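Local coordinates for acidocalcisomal pyrophosphatase (Trypanosoma brucei brucei, PDB 5C5V), which probably hydrolyses inorganic pyrophosphate to phosphate with the help of magnesium ions, at residues P128-V140 with T147-P159. Sequence-based numbering, arbitrary orientation.
Sequences PWHDIPLYVRDLV and TPMNRYNFICEIP
The backbones of L134-V136 and R151-N153 meet in a single antiparallel beta bridge, with Y135 and Y152 as the non-hydrogen-bonded pair. N153 N donates to L134 O (2.9 Å), and V136 N donates to R151 O (2.9 Å). The N153 side chain adds a third bond. Its ND2 reaches P133 O at 2.9 Å, with the acceptor close to the amide plane, which helps set the turn of the amide. I132 CG2 lies 3.7 Å from the same ND2, and V136 CG2 packs against N153 OD1. V136 CG1, anti to its own N (chi1 -178°), touches R151 CD at 3.5 Å. Y135 and Y152 lie side by side and point the same way, with ring planes at 45°. Y135 CE1 and Y152 CE1 are 3.5 Å apart, and one water joins the two hydroxyls. L134 CD1 meets the edge of the Y152 ring. I155 CD1 touches P128 O and CB and I132 CD1, all on one side of it. This is structural packing of an irregular segment along strand 152-156, with the I155 side chain about 10 Å from a bound magnesium ion. Helix 316-336 packs on L134 and Y152. Strand 152-156 runs antiparallel to 197-200 and 238-251, while P133 and N153 pack on V140 and T142 of the second subunit.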
ATOM      1  N   PRO A 128      23.099   4.857  22.752  1.00 54.36           N
ATOM      2  CA  PRO A 128      21.952   5.013  21.851  1.00 52.67           C
ATOM      3  C   PRO A 128      21.295   6.374  22.052  1.00 51.99           C
ATOM      4  O   PRO A 128      20.761   6.961  21.127  1.00 51.28           O
ATOM      5  CB  PRO A 128      21.013   3.887  22.286  1.00 52.80           C
ATOM      6  CG  PRO A 128      21.359   3.650  23.701  1.00 54.08           C
ATOM      7  CD  PRO A 128      22.852   3.823  23.768  1.00 55.13           C
ATOM      8  N   TRP A 129      21.357   6.874  23.275  1.00 52.18           N
ATOM      9  CA  TRP A 129      20.832   8.187  23.616  1.00 51.48           C
ATOM     10  C   TRP A 129      21.655   9.331  23.005  1.00 51.90           C
ATOM     11  O   TRP A 129      21.114  10.209  22.336  1.00 51.17           O
ATOM     12  CB  TRP A 129      20.791   8.313  25.137  1.00 52.34           C
ATOM     13  CG  TRP A 129      20.120   9.530  25.669  1.00 51.86           C
ATOM     14  CD1 TRP A 129      19.317  10.399  24.989  1.00 50.78           C
ATOM     15  CD2 TRP A 129      20.189  10.014  27.017  1.00 52.40           C
ATOM     16  NE1 TRP A 129      18.874  11.394  25.831  1.00 50.81           N
ATOM     17  CE2 TRP A 129      19.405  11.188  27.080  1.00 51.82           C
ATOM     18  CE3 TRP A 129      20.841   9.574  28.173  1.00 53.49           C
ATOM     19  CZ2 TRP A 129      19.262  11.927  28.255  1.00 51.88           C
ATOM     20  CZ3 TRP A 129      20.701  10.308  29.332  1.00 53.95           C
ATOM     21  CH2 TRP A 129      19.911  11.468  29.366  1.00 53.09           C
ATOM     22  N   HIS A 130      22.967   9.326  23.219  1.00 52.10           N
ATOM     23  CA  HIS A 130      23.758  10.485  22.815  1.00 52.66           C
ATOM     24  C   HIS A 130      24.309  10.386  21.407  1.00 52.47           C
ATOM     25  O   HIS A 130      24.480  11.397  20.750  1.00 52.58           O
ATOM     26  CB  HIS A 130      24.909  10.716  23.794  1.00 53.96           C
ATOM     27  CG  HIS A 130      24.462  10.798  25.219  1.00 54.15           C
ATOM     28  ND1 HIS A 130      23.461  11.648  25.630  1.00 53.36           N
ATOM     29  CD2 HIS A 130      24.870  10.126  26.321  1.00 55.00           C
ATOM     30  CE1 HIS A 130      23.268  11.498  26.928  1.00 53.94           C
ATOM     31  NE2 HIS A 130      24.105  10.579  27.369  1.00 54.98           N
ATOM     32  N   ASP A 131      24.592   9.182  20.937  1.00 53.67           N
ATOM     33  CA  ASP A 131      25.397   9.050  19.731  1.00 53.97           C
ATOM     34  C   ASP A 131      24.618   8.725  18.453  1.00 52.89           C
ATOM     35  O   ASP A 131      25.153   8.887  17.356  1.00 53.14           O
ATOM     36  CB  ASP A 131      26.476   8.008  19.972  1.00 54.55           C
ATOM     37  CG  ASP A 131      27.447   8.451  21.036  1.00 55.75           C
ATOM     38  OD1 ASP A 131      28.018   9.548  20.883  1.00 56.29           O
ATOM     39  OD2 ASP A 131      27.606   7.732  22.041  1.00 56.74           O
ATOM     40  N   ILE A 132      23.375   8.281  18.582  1.00 53.97           N
ATOM     41  CA  ILE A 132      22.515   8.123  17.413  1.00 52.83           C
ATOM     42  C   ILE A 132      21.900   9.465  17.046  1.00 52.48           C
ATOM     43  O   ILE A 132      21.277  10.104  17.889  1.00 52.58           O
ATOM     44  CB  ILE A 132      21.398   7.094  17.648  1.00 52.05           C
ATOM     45  CG1 ILE A 132      22.001   5.713  17.912  1.00 52.71           C
ATOM     46  CG2 ILE A 132      20.478   7.033  16.443  1.00 51.32           C
ATOM     47  CD1 ILE A 132      20.970   4.664  18.277  1.00 52.18           C
ATOM     48  N   PRO A 133      22.098   9.914  15.793  1.00 53.73           N
ATOM     49  CA  PRO A 133      21.575  11.228  15.399  1.00 53.82           C
ATOM     50  C   PRO A 133      20.056  11.264  15.517  1.00 52.94           C
ATOM     51  O   PRO A 133      19.392  10.314  15.123  1.00 52.27           O
ATOM     52  CB  PRO A 133      22.019  11.376  13.932  1.00 54.03           C
ATOM     53  CG  PRO A 133      23.056  10.338  13.716  1.00 54.29           C
ATOM     54  CD  PRO A 133      22.743   9.216  14.667  1.00 53.74           C
ATOM     55  N   LEU A 134      19.528  12.342  16.079  1.00 54.39           N
ATOM     56  CA  LEU A 134      18.098  12.561  16.149  1.00 53.59           C
ATOM     57  C   LEU A 134      17.550  12.773  14.737  1.00 53.59           C
ATOM     58  O   LEU A 134      16.577  12.136  14.336  1.00 52.73           O
ATOM     59  CB  LEU A 134      17.786  13.768  17.041  1.00 53.85           C
ATOM     60  CG  LEU A 134      16.347  14.284  17.057  1.00 53.34           C
ATOM     61  CD1 LEU A 134      15.372  13.177  17.458  1.00 52.02           C
ATOM     62  CD2 LEU A 134      16.253  15.470  18.009  1.00 53.71           C
ATOM     63  N   TYR A 135      18.206  13.665  13.992  1.00 55.12           N
ATOM     64  CA  TYR A 135      17.832  13.988  12.618  1.00 55.46           C
ATOM     65  C   TYR A 135      18.572  13.105  11.624  1.00 55.69           C
ATOM     66  O   TYR A 135      19.799  12.976  11.700  1.00 56.11           O
ATOM     67  CB  TYR A 135      18.141  15.450  12.309  1.00 56.54           C
ATOM     68  CG  TYR A 135      17.367  16.414  13.161  1.00 56.66           C
ATOM     69  CD1 TYR A 135      16.089  16.821  12.790  1.00 56.17           C
ATOM     70  CD2 TYR A 135      17.902  16.910  14.344  1.00 56.73           C
ATOM     71  CE1 TYR A 135      15.364  17.693  13.573  1.00 56.06           C
ATOM     72  CE2 TYR A 135      17.184  17.782  15.137  1.00 56.68           C
ATOM     73  CZ  TYR A 135      15.912  18.168  14.740  1.00 56.40           C
ATOM     74  OH  TYR A 135      15.181  19.031  15.514  1.00 56.37           O
ATOM     75  N   VAL A 136      17.837  12.514  10.683  1.00 57.55           N
ATOM     76  CA  VAL A 136      18.455  11.751   9.605  1.00 57.75           C
ATOM     77  C   VAL A 136      18.786  12.699   8.463  1.00 59.12           C
ATOM     78  O   VAL A 136      17.898  13.163   7.746  1.00 59.81           O
ATOM     79  CB  VAL A 136      17.533  10.617   9.098  1.00 57.10           C
ATOM     80  CG1 VAL A 136      18.234   9.808   8.007  1.00 56.99           C
ATOM     81  CG2 VAL A 136      17.100   9.719  10.271  1.00 55.76           C
ATOM     82  N   ARG A 137      20.064  13.011   8.312  1.00 60.71           N
ATOM     83  CA  ARG A 137      20.492  14.012   7.343  1.00 62.22           C
ATOM     84  C   ARG A 137      21.275  13.363   6.212  1.00 62.28           C
ATOM     85  O   ARG A 137      22.350  12.807   6.438  1.00 62.30           O
ATOM     86  CB  ARG A 137      21.374  15.074   8.023  1.00 63.13           C
ATOM     87  CG  ARG A 137      20.701  15.856   9.155  1.00 63.41           C
ATOM     88  CD  ARG A 137      21.741  16.445  10.134  1.00 64.01           C
ATOM     89  NE  ARG A 137      22.606  17.451   9.519  1.00 65.71           N
ATOM     90  CZ  ARG A 137      23.930  17.342   9.362  1.00 66.27           C
ATOM     91  NH1 ARG A 137      24.586  16.248   9.762  1.00 65.48           N
ATOM     92  NH2 ARG A 137      24.604  18.339   8.791  1.00 66.87           N
ATOM     93  N   ASP A 138      20.776  13.471   4.989  1.00 62.13           N
ATOM     94  CA  ASP A 138      21.568  13.021   3.844  1.00 62.39           C
ATOM     95  C   ASP A 138      22.752  13.948   3.630  1.00 63.03           C
ATOM     96  O   ASP A 138      22.600  15.166   3.689  1.00 64.02           O
ATOM     97  CB  ASP A 138      20.721  12.993   2.572  1.00 62.76           C
ATOM     98  CG  ASP A 138      19.819  11.792   2.496  1.00 61.96           C
ATOM     99  OD1 ASP A 138      20.236  10.696   2.953  1.00 61.03           O
ATOM    100  OD2 ASP A 138      18.680  11.957   1.994  1.00 62.58           O
ATOM    101  N   LEU A 139      23.919  13.372   3.354  1.00 60.07           N
ATOM    102  CA  LEU A 139      25.103  14.163   3.025  1.00 61.13           C
ATOM    103  C   LEU A 139      24.803  15.089   1.846  1.00 62.00           C
ATOM    104  O   LEU A 139      25.080  16.288   1.884  1.00 63.17           O
ATOM    105  CB  LEU A 139      26.303  13.257   2.711  1.00 61.09           C
ATOM    106  N   VAL A 140      24.239  14.516   0.792  1.00 60.57           N
ATOM    107  CA  VAL A 140      23.738  15.307  -0.314  1.00 61.63           C
ATOM    108  C   VAL A 140      22.214  15.200  -0.277  1.00 61.71           C
ATOM    109  O   VAL A 140      21.645  14.126  -0.502  1.00 60.94           O
ATOM    110  CB  VAL A 140      24.305  14.821  -1.669  1.00 61.79           C
ATOM    111  CG1 VAL A 140      23.785  15.672  -2.803  1.00 62.61           C
ATOM    112  CG2 VAL A 140      25.807  14.867  -1.641  1.00 61.53           C
ATOM    113  N   THR A 147      10.271  21.138   0.039  1.00 71.93           N
ATOM    114  CA  THR A 147       9.755  20.161   0.994  1.00 70.49           C
ATOM    115  C   THR A 147      10.665  20.074   2.238  1.00 69.89           C
ATOM    116  O   THR A 147      11.857  19.770   2.125  1.00 70.82           O
ATOM    117  CB  THR A 147       9.586  18.788   0.320  1.00 70.78           C
ATOM    118  OG1 THR A 147      10.342  17.791   1.020  1.00 70.96           O
ATOM    119  CG2 THR A 147      10.038  18.859  -1.132  1.00 71.74           C
ATOM    120  N   PRO A 148      10.098  20.348   3.432  1.00 70.13           N
ATOM    121  CA  PRO A 148      10.901  20.361   4.663  1.00 69.70           C
ATOM    122  C   PRO A 148      11.179  18.950   5.178  1.00 68.60           C
ATOM    123  O   PRO A 148      10.514  18.007   4.780  1.00 67.79           O
ATOM    124  CB  PRO A 148      10.025  21.159   5.656  1.00 68.49           C
ATOM    125  CG  PRO A 148       8.684  21.407   4.925  1.00 68.10           C
ATOM    126  CD  PRO A 148       8.664  20.506   3.726  1.00 68.79           C
ATOM    127  N   MET A 149      12.172  18.822   6.048  1.00 66.99           N
ATOM    128  CA  MET A 149      12.656  17.520   6.461  1.00 66.19           C
ATOM    129  C   MET A 149      11.737  16.975   7.537  1.00 64.39           C
ATOM    130  O   MET A 149      11.203  17.743   8.346  1.00 63.97           O
ATOM    131  CB  MET A 149      14.103  17.604   6.979  1.00 67.10           C
ATOM    132  CG  MET A 149      15.001  18.651   6.285  1.00 69.47           C
ATOM    133  N   ASN A 150      11.518  15.664   7.524  1.00 60.44           N
ATOM    134  CA  ASN A 150      10.783  14.989   8.586  1.00 58.47           C
ATOM    135  C   ASN A 150      11.256  13.558   8.629  1.00 57.60           C
ATOM    136  O   ASN A 150      10.542  12.646   8.232  1.00 56.95           O
ATOM    137  CB  ASN A 150       9.270  15.053   8.360  1.00 57.56           C
ATOM    138  CG  ASN A 150       8.454  14.557   9.581  1.00 56.18           C
ATOM    139  OD1 ASN A 150       8.990  13.950  10.512  1.00 55.59           O
ATOM    140  ND2 ASN A 150       7.154  14.794   9.549  1.00 55.51           N
ATOM    141  N   ARG A 151      12.480  13.365   9.092  1.00 57.51           N
ATOM    142  CA  ARG A 151      13.059  12.043   9.125  1.00 56.90           C
ATOM    143  C   ARG A 151      13.877  11.954  10.404  1.00 56.85           C
ATOM    144  O   ARG A 151      14.957  12.547  10.514  1.00 57.72           O
ATOM    145  CB  ARG A 151      13.912  11.775   7.880  1.00 57.90           C
ATOM    146  CG  ARG A 151      14.333  10.313   7.728  1.00 57.44           C
ATOM    147  CD  ARG A 151      15.103  10.035   6.406  1.00 58.28           C
ATOM    148  NE  ARG A 151      14.175   9.825   5.295  1.00 59.31           N
ATOM    149  CZ  ARG A 151      13.710   8.637   4.875  1.00 58.38           C
ATOM    150  NH1 ARG A 151      14.094   7.493   5.449  1.00 56.88           N
ATOM    151  NH2 ARG A 151      12.867   8.601   3.844  1.00 58.39           N
ATOM    152  N   TYR A 152      13.322  11.242  11.378  1.00 53.58           N
ATOM    153  CA  TYR A 152      13.882  11.134  12.710  1.00 53.26           C
ATOM    154  C   TYR A 152      14.281   9.712  13.043  1.00 53.01           C
ATOM    155  O   TYR A 152      13.620   8.775  12.642  1.00 52.59           O
ATOM    156  CB  TYR A 152      12.865  11.621  13.745  1.00 52.77           C
ATOM    157  CG  TYR A 152      12.527  13.087  13.653  1.00 53.38           C
ATOM    158  CD1 TYR A 152      13.220  14.020  14.423  1.00 54.13           C
ATOM    159  CD2 TYR A 152      11.530  13.546  12.801  1.00 53.13           C
ATOM    160  CE1 TYR A 152      12.922  15.370  14.355  1.00 54.68           C
ATOM    161  CE2 TYR A 152      11.219  14.892  12.724  1.00 53.84           C
ATOM    162  CZ  TYR A 152      11.922  15.807  13.504  1.00 54.71           C
ATOM    163  OH  TYR A 152      11.639  17.155  13.444  1.00 55.06           O
ATOM    164  N   ASN A 153      15.341   9.537  13.810  1.00 52.46           N
ATOM    165  CA  ASN A 153      15.654   8.205  14.291  1.00 52.39           C
ATOM    166  C   ASN A 153      14.839   7.873  15.530  1.00 52.09           C
ATOM    167  O   ASN A 153      14.761   8.663  16.473  1.00 52.30           O
ATOM    168  CB  ASN A 153      17.142   8.056  14.571  1.00 53.03           C
ATOM    169  CG  ASN A 153      17.906   7.620  13.346  1.00 53.47           C
ATOM    170  OD1 ASN A 153      17.408   6.820  12.557  1.00 53.06           O
ATOM    171  ND2 ASN A 153      19.103   8.161  13.161  1.00 54.09           N
ATOM    172  N   PHE A 154      14.226   6.696  15.496  1.00 51.92           N
ATOM    173  CA  PHE A 154      13.389   6.203  16.574  1.00 51.58           C
ATOM    174  C   PHE A 154      14.054   4.976  17.153  1.00 52.05           C
ATOM    175  O   PHE A 154      14.382   4.036  16.426  1.00 52.06           O
ATOM    176  CB  PHE A 154      11.971   5.889  16.049  1.00 50.81           C
ATOM    177  CG  PHE A 154      11.117   5.034  16.978  1.00 50.75           C
ATOM    178  CD1 PHE A 154      10.457   5.595  18.059  1.00 50.86           C
ATOM    179  CD2 PHE A 154      10.933   3.682  16.731  1.00 50.73           C
ATOM    180  CE1 PHE A 154       9.632   4.807  18.899  1.00 51.02           C
ATOM    181  CE2 PHE A 154      10.110   2.891  17.562  1.00 50.64           C
ATOM    182  CZ  PHE A 154       9.467   3.453  18.647  1.00 50.70           C
ATOM    183  N   ILE A 155      14.287   4.994  18.455  1.00 49.82           N
ATOM    184  CA  ILE A 155      14.817   3.818  19.121  1.00 50.46           C
ATOM    185  C   ILE A 155      13.682   3.034  19.740  1.00 50.49           C
ATOM    186  O   ILE A 155      13.019   3.521  20.659  1.00 50.69           O
ATOM    187  CB  ILE A 155      15.831   4.187  20.211  1.00 51.80           C
ATOM    188  CG1 ILE A 155      16.960   5.028  19.609  1.00 51.95           C
ATOM    189  CG2 ILE A 155      16.362   2.925  20.891  1.00 52.76           C
ATOM    190  CD1 ILE A 155      17.771   5.778  20.639  1.00 53.11           C
ATOM    191  N   CYS A 156      13.439   1.832  19.232  1.00 51.09           N
ATOM    192  CA  CYS A 156      12.390   0.997  19.795  1.00 51.34           C
ATOM    193  C   CYS A 156      12.859   0.304  21.072  1.00 52.64           C
ATOM    194  O   CYS A 156      13.790  -0.496  21.052  1.00 53.69           O
ATOM    195  CB  CYS A 156      11.916  -0.048  18.787  1.00 50.63           C
ATOM    196  SG  CYS A 156      10.606  -1.130  19.438  1.00 51.07           S
ATOM    197  N   GLU A 157      12.198   0.623  22.175  1.00 50.46           N
ATOM    198  CA  GLU A 157      12.422  -0.026  23.463  1.00 52.00           C
ATOM    199  C   GLU A 157      11.417  -1.168  23.663  1.00 52.40           C
ATOM    200  O   GLU A 157      11.760  -2.239  24.173  1.00 53.93           O
ATOM    201  CB  GLU A 157      12.298   0.999  24.593  1.00 52.54           C
ATOM    202  CG  GLU A 157      13.327   2.123  24.491  1.00 52.46           C
ATOM    203  CD  GLU A 157      13.042   3.327  25.388  1.00 52.67           C
ATOM    204  OE1 GLU A 157      11.853   3.693  25.572  1.00 51.88           O
ATOM    205  OE2 GLU A 157      14.027   3.924  25.890  1.00 53.30           O
ATOM    206  N   ILE A 158      10.168  -0.930  23.267  1.00 51.92           N
ATOM    207  CA  ILE A 158       9.102  -1.904  23.479  1.00 52.28           C
ATOM    208  C   ILE A 158       8.330  -2.233  22.208  1.00 50.76           C
ATOM    209  O   ILE A 158       7.484  -1.457  21.753  1.00 49.67           O
ATOM    210  CB  ILE A 158       8.132  -1.407  24.548  1.00 52.75           C
ATOM    211  CG1 ILE A 158       8.904  -1.145  25.842  1.00 53.88           C
ATOM    212  CG2 ILE A 158       6.991  -2.418  24.768  1.00 53.30           C
ATOM    213  CD1 ILE A 158       8.044  -0.587  26.936  1.00 54.53           C
ATOM    214  N   PRO A 159       8.603  -3.403  21.644  1.00 52.29           N
ATOM    215  CA  PRO A 159       7.979  -3.742  20.376  1.00 50.98           C
ATOM    216  C   PRO A 159       6.467  -3.893  20.480  1.00 50.68           C
ATOM    217  O   PRO A 159       5.911  -4.189  21.537  1.00 51.73           O
ATOM    218  CB  PRO A 159       8.634  -5.078  20.011  1.00 51.52           C
ATOM    219  CG  PRO A 159       9.923  -5.080  20.771  1.00 52.72           C
ATOM    220  CD  PRO A 159       9.554  -4.437  22.068  1.00 53.75           C
TER
HETATM  221  O   HOH W   1      12.189  18.806  15.333  1.00 56.46           O